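Local coordinates for protein oxidized polyvinyl alcohol hydrolase (Sphingopyxis, PDB 3WLA) that hydrolyses beta-diketones such as nonane-4,6-dione and cleaves oxidized polyvinyl alcohol in the second step of polyvinyl alcohol degradation, at residues Arg33-Val38 against Val135-Ala140; Gly79-Ser84 against Trp149-Lys154; Gly181-Ser186 against Leu297-Thr302. All blocks are in the same frame, centred on the assembly; numbering follows the deposited sequence.

Contact 1 of 3, residues Arg33-Val38 against Val135-Ala140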
loop_
_atom_site.group_PDB
_atom_site.type_symbol
_atom_site.label_atom_id
_atom_site.label_comp_id
_atom_site.label_asym_id
_atom_site.label_seq_id
_atom_site.Cartn_x
_atom_site.Cartn_y
_atom_site.Cartn_z
ATOM N N ARG A 33 13.535 3.285 13.556
ATOM C CA ARG A 33 12.395 2.534 13.003
ATOM C C ARG A 33 12.474 1.042 13.311
ATOM O O ARG A 33 13.542 0.503 13.651
ATOM C CB ARG A 33 12.317 2.778 11.498
ATOM C CG ARG A 33 12.228 4.261 11.073
ATOM C CD ARG A 33 10.991 4.975 11.686
ATOM N NE ARG A 33 9.723 4.338 11.266
ATOM C CZ ARG A 33 9.053 4.681 10.155
ATOM N NH1 ARG A 33 9.506 5.626 9.335
ATOM N NH2 ARG A 33 7.895 4.109 9.891
ATOM N N ALA A 34 11.322 0.390 13.222
ATOM C CA ALA A 34 11.203 -1.017 13.542
ATOM C C ALA A 34 10.418 -1.773 12.458
ATOM O O ALA A 34 9.603 -1.169 11.724
ATOM C CB ALA A 34 10.511 -1.165 14.913
ATOM N N PHE A 35 10.655 -3.079 12.379
ATOM C CA PHE A 35 9.977 -3.943 11.385
ATOM C C PHE A 35 10.160 -5.425 11.734
ATOM O O PHE A 35 11.118 -5.809 12.441
ATOM C CB PHE A 35 10.477 -3.635 9.960
ATOM C CG PHE A 35 11.970 -3.762 9.781
ATOM C CD1 PHE A 35 12.794 -2.658 9.871
ATOM C CD2 PHE A 35 12.546 -5.020 9.490
ATOM C CE1 PHE A 35 14.215 -2.776 9.666
ATOM C CE2 PHE A 35 13.929 -5.173 9.282
ATOM C CZ PHE A 35 14.772 -4.060 9.367
ATOM N N VAL A 36 9.207 -6.254 11.294
ATOM C CA VAL A 36 9.239 -7.675 11.593
ATOM C C VAL A 36 9.614 -8.467 10.336
ATOM O O VAL A 36 9.016 -8.302 9.288
ATOM C CB VAL A 36 7.870 -8.095 12.173
ATOM C CG1 VAL A 36 7.828 -9.555 12.511
ATOM C CG2 VAL A 36 7.587 -7.281 13.443
ATOM N N VAL A 37 10.632 -9.317 10.449
ATOM C CA VAL A 37 11.117 -10.131 9.325
ATOM C C VAL A 37 10.673 -11.588 9.505
ATOM O O VAL A 37 10.887 -12.178 10.576
ATOM C CB VAL A 37 12.672 -10.069 9.245
ATOM C CG1 VAL A 37 13.208 -11.026 8.119
ATOM C CG2 VAL A 37 13.103 -8.633 8.918
ATOM N N VAL A 38 9.991 -12.134 8.498
ATOM C CA VAL A 38 9.532 -13.555 8.538
ATOM C C VAL A 38 10.091 -14.170 7.270
ATOM O O VAL A 38 9.463 -14.117 6.222
ATOM C CB VAL A 38 7.981 -13.676 8.525
ATOM C CG1 VAL A 38 7.563 -15.133 8.818
ATOM C CG2 VAL A 38 7.371 -12.752 9.596
ATOM N N VAL A 135 8.194 6.606 2.719
ATOM C CA VAL A 135 8.539 5.982 1.449
ATOM C C VAL A 135 10.022 5.552 1.458
ATOM O O VAL A 135 10.367 4.495 0.948
ATOM C CB VAL A 135 8.309 6.937 0.253
ATOM C CG1 VAL A 135 8.924 6.324 -1.031
ATOM C CG2 VAL A 135 6.806 7.170 0.022
ATOM N N ARG A 136 10.891 6.365 2.073
ATOM C CA ARG A 136 12.324 6.068 2.090
ATOM C C ARG A 136 12.660 4.922 3.029
ATOM O O ARG A 136 13.530 4.097 2.736
ATOM C CB ARG A 136 13.122 7.327 2.451
ATOM C CG ARG A 136 13.264 8.285 1.231
ATOM C CD ARG A 136 14.008 9.577 1.562
ATOM N NE ARG A 136 13.389 10.391 2.613
ATOM C CZ ARG A 136 12.641 11.468 2.366
ATOM N NH1 ARG A 136 12.401 11.866 1.103
ATOM N NH2 ARG A 136 12.150 12.157 3.387
ATOM N N PHE A 137 11.967 4.890 4.155
ATOM C CA PHE A 137 12.158 3.829 5.118
ATOM C C PHE A 137 11.837 2.468 4.503
ATOM O O PHE A 137 12.671 1.513 4.585
ATOM C CB PHE A 137 11.268 4.042 6.333
ATOM C CG PHE A 137 11.243 2.855 7.262
ATOM C CD1 PHE A 137 12.448 2.269 7.688
ATOM C CD2 PHE A 137 10.025 2.322 7.734
ATOM C CE1 PHE A 137 12.461 1.176 8.569
ATOM C CE2 PHE A 137 10.028 1.224 8.624
ATOM C CZ PHE A 137 11.253 0.653 9.037
ATOM N N LEU A 138 10.637 2.353 3.904
ATOM C CA LEU A 138 10.230 1.099 3.316
ATOM C C LEU A 138 11.301 0.599 2.341
ATOM O O LEU A 138 11.661 -0.568 2.386
ATOM C CB LEU A 138 8.856 1.246 2.596
ATOM C CG LEU A 138 7.753 1.656 3.596
ATOM C CD1 LEU A 138 6.574 2.103 2.818
ATOM C CD2 LEU A 138 7.433 0.557 4.652
ATOM N N GLU A 139 11.830 1.462 1.475
ATOM C CA GLU A 139 12.849 0.958 0.538
ATOM C C GLU A 139 14.151 0.506 1.239
ATOM O O GLU A 139 14.704 -0.550 0.921
ATOM C CB GLU A 139 13.190 2.015 -0.507
ATOM C CG GLU A 139 14.281 1.556 -1.488
ATOM C CD GLU A 139 14.677 2.627 -2.461
ATOM O OE1 GLU A 139 13.842 3.514 -2.795
ATOM O OE2 GLU A 139 15.841 2.574 -2.910
ATOM N N ALA A 140 14.631 1.334 2.171
ATOM C CA ALA A 140 15.857 1.090 2.915
ATOM C C ALA A 140 15.743 -0.194 3.708
ATOM O O ALA A 140 16.709 -0.999 3.792
ATOM C CB ALA A 140 16.117 2.257 3.840
#
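Arg33 folds against one face of the Phe137 ring, and these two side chains carry most of the contact. Coming along the helix past Arg136, which is engaged with aspartates elsewhere, the next residue, Phe137, reaches the strand. Arg33 CB makes a CH-pi contact with it, 3.7 Å from the ring centroid. Bends at chi2 and chi3 then curl the Arg33 chain back: the guanidinium stays on the same side of the ring, at its rim, with one of its own faces set over CD2. Arg33 CZ is 3.5 Å from Phe137 CD2, and the two planes are tilted 33° apart. A salt bridge from NH1 to Asp134 and a hydrogen bond from NH2 to Val86 O hold the guanidinium there. At the ring edge, Phe137 CZ meets Ala34 O at 3.6 Å and Phe35 CD1 at 3.7 Å. The segment axes run at 46° to each other, 10.4 Å apart at closest approach. Phe137 also touches Ser28 and Pro85, from the strands flanking 31-38 in the sheet, and Phe35 extends the packing to Met141 and Val145 farther down helix 133-145.

Contact 2 of 3, residues Gly79-Ser84 against Trp149-Lys154; sequences GYMVIS and WKLDRK
Met81 is sent toward segment 149-154 by a first torsion that sets CG roughly anti to the backbone N (chi1 158°). Two further bends, at chi2 and at chi3 (90°), swing its terminal methyl round to Trp149 instead of letting the chain run straight on. Trp149 offers a ring face: its indole hangs from a CG that sits anti to the carbonyl carbon, and Met81 CE rests 3.4 Å above the ring plane, displaced toward the rim. The nearest ring atom is CG, with Met81 CE to Trp149 CG at 3.5 Å, and the methyl also touches Trp149 CB at 3.6 Å. The methionine and the indole cross at about a right angle, with the methyl leading.

Nearer the backbone, Leu151 takes up the inner part of the same side chain. Its CD2 branch lies 3.7 Å from Met81 CG and 3.8 Å from Met81 CB. Beyond Leu151 the chain turns a corner, where Asp152 forms an Asx turn: Lys154 N donates to Asp152 OD1 at 2.8 Å, approaching from above the carboxylate plane. The other carboxylate oxygen, OD2, has a salt bridge to Arg155.

The contact packs strand 81-85 of the central sheet against the chain that leaves helix 133-145 and leads into strand 151-152. Val37, Val49 and Val145 add to the apolar surroundings of Met81. Met81 lies along segment 149-154, its methyl on the indole and its CB and CG on Leu151 CD2; with no hydrogen bond between the segments, they are joined by apolar van der Waals packing, while the carboxylate of Asp152 is satisfied beyond the apolar patch.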
loop_
_atom_site.group_PDB
_atom_site.type_symbol
_atom_site.label_atom_id
_atom_site.label_comp_id
_atom_site.label_asym_id
_atom_site.label_seq_id
_atom_site.Cartn_x
_atom_site.Cartn_y
_atom_site.Cartn_z
ATOM N N GLY A 79 7.160 -19.451 0.139
ATOM C CA GLY A 79 8.340 -18.942 -0.508
ATOM C C GLY A 79 8.579 -17.462 -0.495
ATOM O O GLY A 79 9.579 -17.003 -1.025
ATOM N N TYR A 80 7.656 -16.715 0.089
ATOM C CA TYR A 80 7.826 -15.264 0.142
ATOM C C TYR A 80 8.562 -14.792 1.381
ATOM O O TYR A 80 8.330 -15.329 2.489
ATOM C CB TYR A 80 6.469 -14.597 0.186
ATOM C CG TYR A 80 5.753 -14.762 -1.090
ATOM C CD1 TYR A 80 5.975 -13.868 -2.122
ATOM C CD2 TYR A 80 4.910 -15.843 -1.302
ATOM C CE1 TYR A 80 5.369 -14.057 -3.380
ATOM C CE2 TYR A 80 4.311 -16.033 -2.533
ATOM C CZ TYR A 80 4.559 -15.128 -3.570
ATOM O OH TYR A 80 4.017 -15.330 -4.835
ATOM N N MET A 81 9.454 -13.820 1.198
ATOM C CA MET A 81 10.081 -13.181 2.358
ATOM C C MET A 81 9.025 -12.109 2.763
ATOM O O MET A 81 8.672 -11.251 1.939
ATOM C CB MET A 81 11.364 -12.476 1.939
ATOM C CG MET A 81 11.777 -11.375 2.898
ATOM S SD MET A 81 12.101 -11.928 4.597
ATOM C CE MET A 81 13.884 -12.306 4.434
ATOM N N VAL A 82 8.519 -12.155 3.993
ATOM C CA VAL A 82 7.502 -11.164 4.437
ATOM C C VAL A 82 8.173 -10.166 5.423
ATOM O O VAL A 82 8.795 -10.590 6.422
ATOM C CB VAL A 82 6.337 -11.909 5.153
ATOM C CG1 VAL A 82 5.178 -10.946 5.594
ATOM C CG2 VAL A 82 5.792 -12.985 4.205
ATOM N N ILE A 83 8.103 -8.865 5.123
ATOM C CA ILE A 83 8.675 -7.862 6.033
ATOM C C ILE A 83 7.536 -6.858 6.345
ATOM O O ILE A 83 7.018 -6.208 5.443
ATOM C CB ILE A 83 9.860 -7.105 5.381
ATOM C CG1 ILE A 83 10.895 -8.073 4.842
ATOM C CG2 ILE A 83 10.552 -6.166 6.412
ATOM C CD1 ILE A 83 11.834 -7.400 3.874
ATOM N N SER A 84 7.103 -6.766 7.601
ATOM C CA SER A 84 6.030 -5.826 7.924
ATOM C C SER A 84 6.656 -4.697 8.760
ATOM O O SER A 84 7.249 -4.976 9.830
ATOM C CB SER A 84 4.932 -6.519 8.723
ATOM O OG SER A 84 3.775 -5.681 8.806
ATOM N N TRP A 149 19.355 -12.233 3.616
ATOM C CA TRP A 149 18.609 -13.287 2.890
ATOM C C TRP A 149 18.637 -12.930 1.408
ATOM O O TRP A 149 18.700 -11.760 1.070
ATOM C CB TRP A 149 17.154 -13.392 3.363
ATOM C CG TRP A 149 17.010 -13.948 4.746
ATOM C CD1 TRP A 149 16.776 -15.247 5.096
ATOM C CD2 TRP A 149 17.066 -13.208 5.968
ATOM N NE1 TRP A 149 16.674 -15.363 6.476
ATOM C CE2 TRP A 149 16.850 -14.119 7.027
ATOM C CE3 TRP A 149 17.271 -11.859 6.274
ATOM C CZ2 TRP A 149 16.833 -13.715 8.356
ATOM C CZ3 TRP A 149 17.252 -11.467 7.602
ATOM C CH2 TRP A 149 17.035 -12.384 8.620
ATOM N N LYS A 150 18.611 -13.913 0.515
ATOM C CA LYS A 150 18.636 -13.590 -0.906
ATOM C C LYS A 150 17.242 -13.204 -1.402
ATOM O O LYS A 150 16.330 -14.031 -1.406
ATOM C CB LYS A 150 19.180 -14.769 -1.719
ATOM C CG LYS A 150 20.691 -15.001 -1.472
ATOM C CD LYS A 150 21.358 -15.814 -2.591
ATOM C CE LYS A 150 22.717 -15.199 -2.970
ATOM N NZ LYS A 150 22.642 -13.860 -3.681
ATOM N N LEU A 151 17.087 -11.957 -1.832
ATOM C CA LEU A 151 15.780 -11.462 -2.304
ATOM C C LEU A 151 15.754 -11.260 -3.834
ATOM O O LEU A 151 16.816 -11.101 -4.455
ATOM C CB LEU A 151 15.446 -10.135 -1.585
ATOM C CG LEU A 151 15.585 -10.124 -0.055
ATOM C CD1 LEU A 151 15.260 -8.743 0.519
ATOM C CD2 LEU A 151 14.653 -11.169 0.517
ATOM N N ASP A 152 14.559 -11.275 -4.440
ATOM C CA ASP A 152 14.452 -11.087 -5.893
ATOM C C ASP A 152 14.193 -9.606 -6.181
ATOM O O ASP A 152 13.081 -9.123 -6.001
ATOM C CB ASP A 152 13.300 -11.914 -6.423
ATOM C CG ASP A 152 13.152 -11.811 -7.932
ATOM O OD1 ASP A 152 13.704 -10.840 -8.537
ATOM O OD2 ASP A 152 12.453 -12.699 -8.502
ATOM N N ARG A 153 15.214 -8.899 -6.645
ATOM C CA ARG A 153 15.108 -7.464 -6.951
ATOM C C ARG A 153 13.949 -7.092 -7.881
ATOM O O ARG A 153 13.458 -5.966 -7.843
ATOM C CB ARG A 153 16.431 -6.966 -7.554
ATOM C CG ARG A 153 16.432 -5.501 -7.995
ATOM C CD ARG A 153 16.462 -4.537 -6.795
ATOM N NE ARG A 153 16.387 -3.115 -7.153
ATOM C CZ ARG A 153 15.278 -2.477 -7.550
ATOM N NH1 ARG A 153 14.118 -3.131 -7.652
ATOM N NH2 ARG A 153 15.323 -1.170 -7.815
ATOM N N LYS A 154 13.499 -8.036 -8.696
ATOM C CA LYS A 154 12.413 -7.766 -9.640
ATOM C C LYS A 154 11.043 -8.181 -9.145
ATOM O O LYS A 154 10.057 -8.094 -9.872
ATOM C CB LYS A 154 12.722 -8.460 -10.961
ATOM C CG LYS A 154 13.919 -7.786 -11.636
ATOM C CD LYS A 154 14.250 -8.432 -12.947
ATOM C CE LYS A 154 15.437 -7.734 -13.598
ATOM N NZ LYS A 154 15.941 -8.570 -14.734
#

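Contact 3 of 3, residues Gly181-Ser186 against Leu297-Thr302; sequences GGMPIS and LWALNT
None of the residues that touch here, Met183, Ala299 and Leu300, has a flat side chain; the flat group is the indole of Trp298, next to Ala299 on the helix. Over one of its faces sits Thr302 OG1, 3.3 Å above the plane and offset toward the rim, one helical turn on from the tryptophan. Trp298 NE1 is hydrogen-bonded to Thr318 OG1, and the side chain also touches Pro320.

The same hydroxyl serves the backbone. Thr302 OG1 donates to Trp298 O at 2.8 Å, with a C=O...donor angle of 139° and from above the carbonyl plane. Thr302 N reaches that oxygen from the opposite face, at 2.9 Å. Two donors thus grip one carbonyl, and the hydroxyl, held on that carbonyl, lies over the indole.

The meeting with the strand falls to Met183. Its CG is anti to the backbone N (chi1 180°) and chi2 is likewise extended, which carries the sulfur straight out from the strand; a bend at chi3 (57°) then turns the methyl so that it too lies against Ala299. Met183 SD comes within 3.5 Å of Ala299 CB, whose small size lets the sulfur close on the helix. Met183 CE lies 3.8 Å from Ala299 CB as well, and 4.3 Å from Leu300 CD2 in a looser contact. Trp50, on strand 47-53, touches both Met183 and Leu300, and Val237 on strand 232-238 also touches Met183.

All three contacting residues are buried. A helix laid by small and apolar side chains against a central, largely parallel sheet is the layered architecture of the alpha/beta-hydrolase fold, here joining helix 292-304 to strand 181-185.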
loop_
_atom_site.group_PDB
_atom_site.type_symbol
_atom_site.label_atom_id
_atom_site.label_comp_id
_atom_site.label_asym_id
_atom_site.label_seq_id
_atom_site.Cartn_x
_atom_site.Cartn_y
_atom_site.Cartn_z
ATOM N N GLY A 181 5.571 -3.551 -7.864
ATOM C CA GLY A 181 4.117 -3.365 -7.802
ATOM C C GLY A 181 3.602 -3.541 -6.365
ATOM O O GLY A 181 4.359 -3.503 -5.364
ATOM N N GLY A 182 2.315 -3.779 -6.224
ATOM C CA GLY A 182 1.821 -3.926 -4.867
ATOM C C GLY A 182 0.317 -4.055 -4.832
ATOM O O GLY A 182 -0.372 -4.020 -5.898
ATOM N N MET A 183 -0.206 -4.228 -3.620
ATOM C CA MET A 183 -1.638 -4.396 -3.463
ATOM C C MET A 183 -2.257 -3.427 -2.454
ATOM O O MET A 183 -2.330 -3.727 -1.260
ATOM C CB MET A 183 -1.965 -5.836 -3.036
ATOM C CG MET A 183 -3.474 -6.084 -2.845
ATOM S SD MET A 183 -3.847 -7.805 -2.770
ATOM C CE MET A 183 -2.799 -8.411 -1.346
ATOM N N PRO A 184 -2.685 -2.251 -2.924
ATOM C CA PRO A 184 -3.301 -1.272 -2.045
ATOM C C PRO A 184 -4.721 -1.698 -1.774
ATOM O O PRO A 184 -5.565 -1.741 -2.691
ATOM C CB PRO A 184 -3.227 0.031 -2.845
ATOM C CG PRO A 184 -3.104 -0.435 -4.238
ATOM C CD PRO A 184 -2.269 -1.646 -4.188
ATOM N N ILE A 185 -5.017 -2.070 -0.536
ATOM C CA ILE A 185 -6.381 -2.466 -0.231
ATOM C C ILE A 185 -7.143 -1.329 0.432
ATOM O O ILE A 185 -6.780 -0.882 1.513
ATOM C CB ILE A 185 -6.408 -3.696 0.688
ATOM C CG1 ILE A 185 -5.647 -4.834 0.021
ATOM C CG2 ILE A 185 -7.865 -4.017 0.999
ATOM C CD1 ILE A 185 -5.372 -6.083 0.855
ATOM N N SER A 186 -8.221 -0.867 -0.206
ATOM C CA SER A 186 -9.006 0.244 0.316
ATOM C C SER A 186 -8.148 1.391 0.837
ATOM O O SER A 186 -8.208 1.763 2.009
ATOM C CB SER A 186 -9.938 -0.212 1.426
ATOM O OG SER A 186 -10.664 -1.358 1.041
ATOM N N LEU A 297 -2.546 -15.497 -1.066
ATOM C CA LEU A 297 -1.606 -16.271 -1.887
ATOM C C LEU A 297 -1.905 -16.103 -3.394
ATOM O O LEU A 297 -0.986 -16.052 -4.186
ATOM C CB LEU A 297 -1.665 -17.740 -1.552
ATOM C CG LEU A 297 -0.762 -18.631 -2.416
ATOM C CD1 LEU A 297 0.740 -18.294 -2.165
ATOM C CD2 LEU A 297 -1.062 -20.109 -2.017
ATOM N N TRP A 298 -3.180 -15.998 -3.755
ATOM C CA TRP A 298 -3.554 -15.784 -5.127
ATOM C C TRP A 298 -3.022 -14.457 -5.560
ATOM O O TRP A 298 -2.396 -14.342 -6.630
ATOM C CB TRP A 298 -5.075 -15.771 -5.299
ATOM C CG TRP A 298 -5.478 -15.305 -6.691
ATOM C CD1 TRP A 298 -5.451 -16.046 -7.866
ATOM C CD2 TRP A 298 -5.842 -13.974 -7.066
ATOM N NE1 TRP A 298 -5.780 -15.236 -8.926
ATOM C CE2 TRP A 298 -6.019 -13.963 -8.467
ATOM C CE3 TRP A 298 -6.035 -12.784 -6.354
ATOM C CZ2 TRP A 298 -6.377 -12.795 -9.171
ATOM C CZ3 TRP A 298 -6.393 -11.619 -7.055
ATOM C CH2 TRP A 298 -6.557 -11.635 -8.445
ATOM N N ALA A 299 -3.241 -13.439 -4.734
ATOM C CA ALA A 299 -2.817 -12.094 -5.103
ATOM C C ALA A 299 -1.287 -11.997 -5.250
ATOM O O ALA A 299 -0.774 -11.414 -6.229
ATOM C CB ALA A 299 -3.308 -11.068 -4.051
ATOM N N LEU A 300 -0.559 -12.563 -4.294
ATOM C CA LEU A 300 0.900 -12.479 -4.380
ATOM C C LEU A 300 1.442 -13.295 -5.544
ATOM O O LEU A 300 2.340 -12.821 -6.229
ATOM C CB LEU A 300 1.606 -12.877 -3.071
ATOM C CG LEU A 300 1.897 -11.771 -2.028
ATOM C CD1 LEU A 300 3.100 -10.871 -2.463
ATOM C CD2 LEU A 300 0.643 -10.950 -1.813
ATOM N N ASN A 301 0.940 -14.512 -5.758
ATOM C CA ASN A 301 1.413 -15.296 -6.924
ATOM C C ASN A 301 1.087 -14.547 -8.224
ATOM O O ASN A 301 1.859 -14.621 -9.189
ATOM C CB ASN A 301 0.769 -16.679 -6.983
ATOM C CG ASN A 301 1.343 -17.621 -5.994
ATOM O OD1 ASN A 301 2.463 -17.435 -5.478
ATOM N ND2 ASN A 301 0.599 -18.679 -5.724
ATOM N N THR A 302 -0.057 -13.845 -8.270
ATOM C CA THR A 302 -0.429 -13.086 -9.461
ATOM C C THR A 302 0.627 -11.957 -9.676
ATOM O O THR A 302 1.108 -11.730 -10.796
ATOM C CB THR A 302 -1.847 -12.458 -9.305
ATOM O OG1 THR A 302 -2.824 -13.505 -9.267
ATOM C CG2 THR A 302 -2.190 -11.520 -10.454
#

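In the fold
All three contacts reach one mixed sheet. Contacts 1 and 2 have centres about 12 Å apart and share neighbouring strands: Val36 N probably donates to Ser84 O at 2.8 Å. Helix 133-145, used in contact 1, leads in the chain to strand 151-152 of contact 2. Contact 3 lies about 15 Å from contact 2, centre to centre, yet Tyr80 OH and Asn301 OD1 are 2.7 Å apart, probably hydrogen-bonded; contact 1 is about 19 Å from contact 3, between centres. In contact 3, Met183 lies near, without touching, the probable nucleophile elbow around Ser162, and Ser186 OG is hydrogen-bonded to Asp243 OD2; Asp243 and His285 would complete a triad with Ser162.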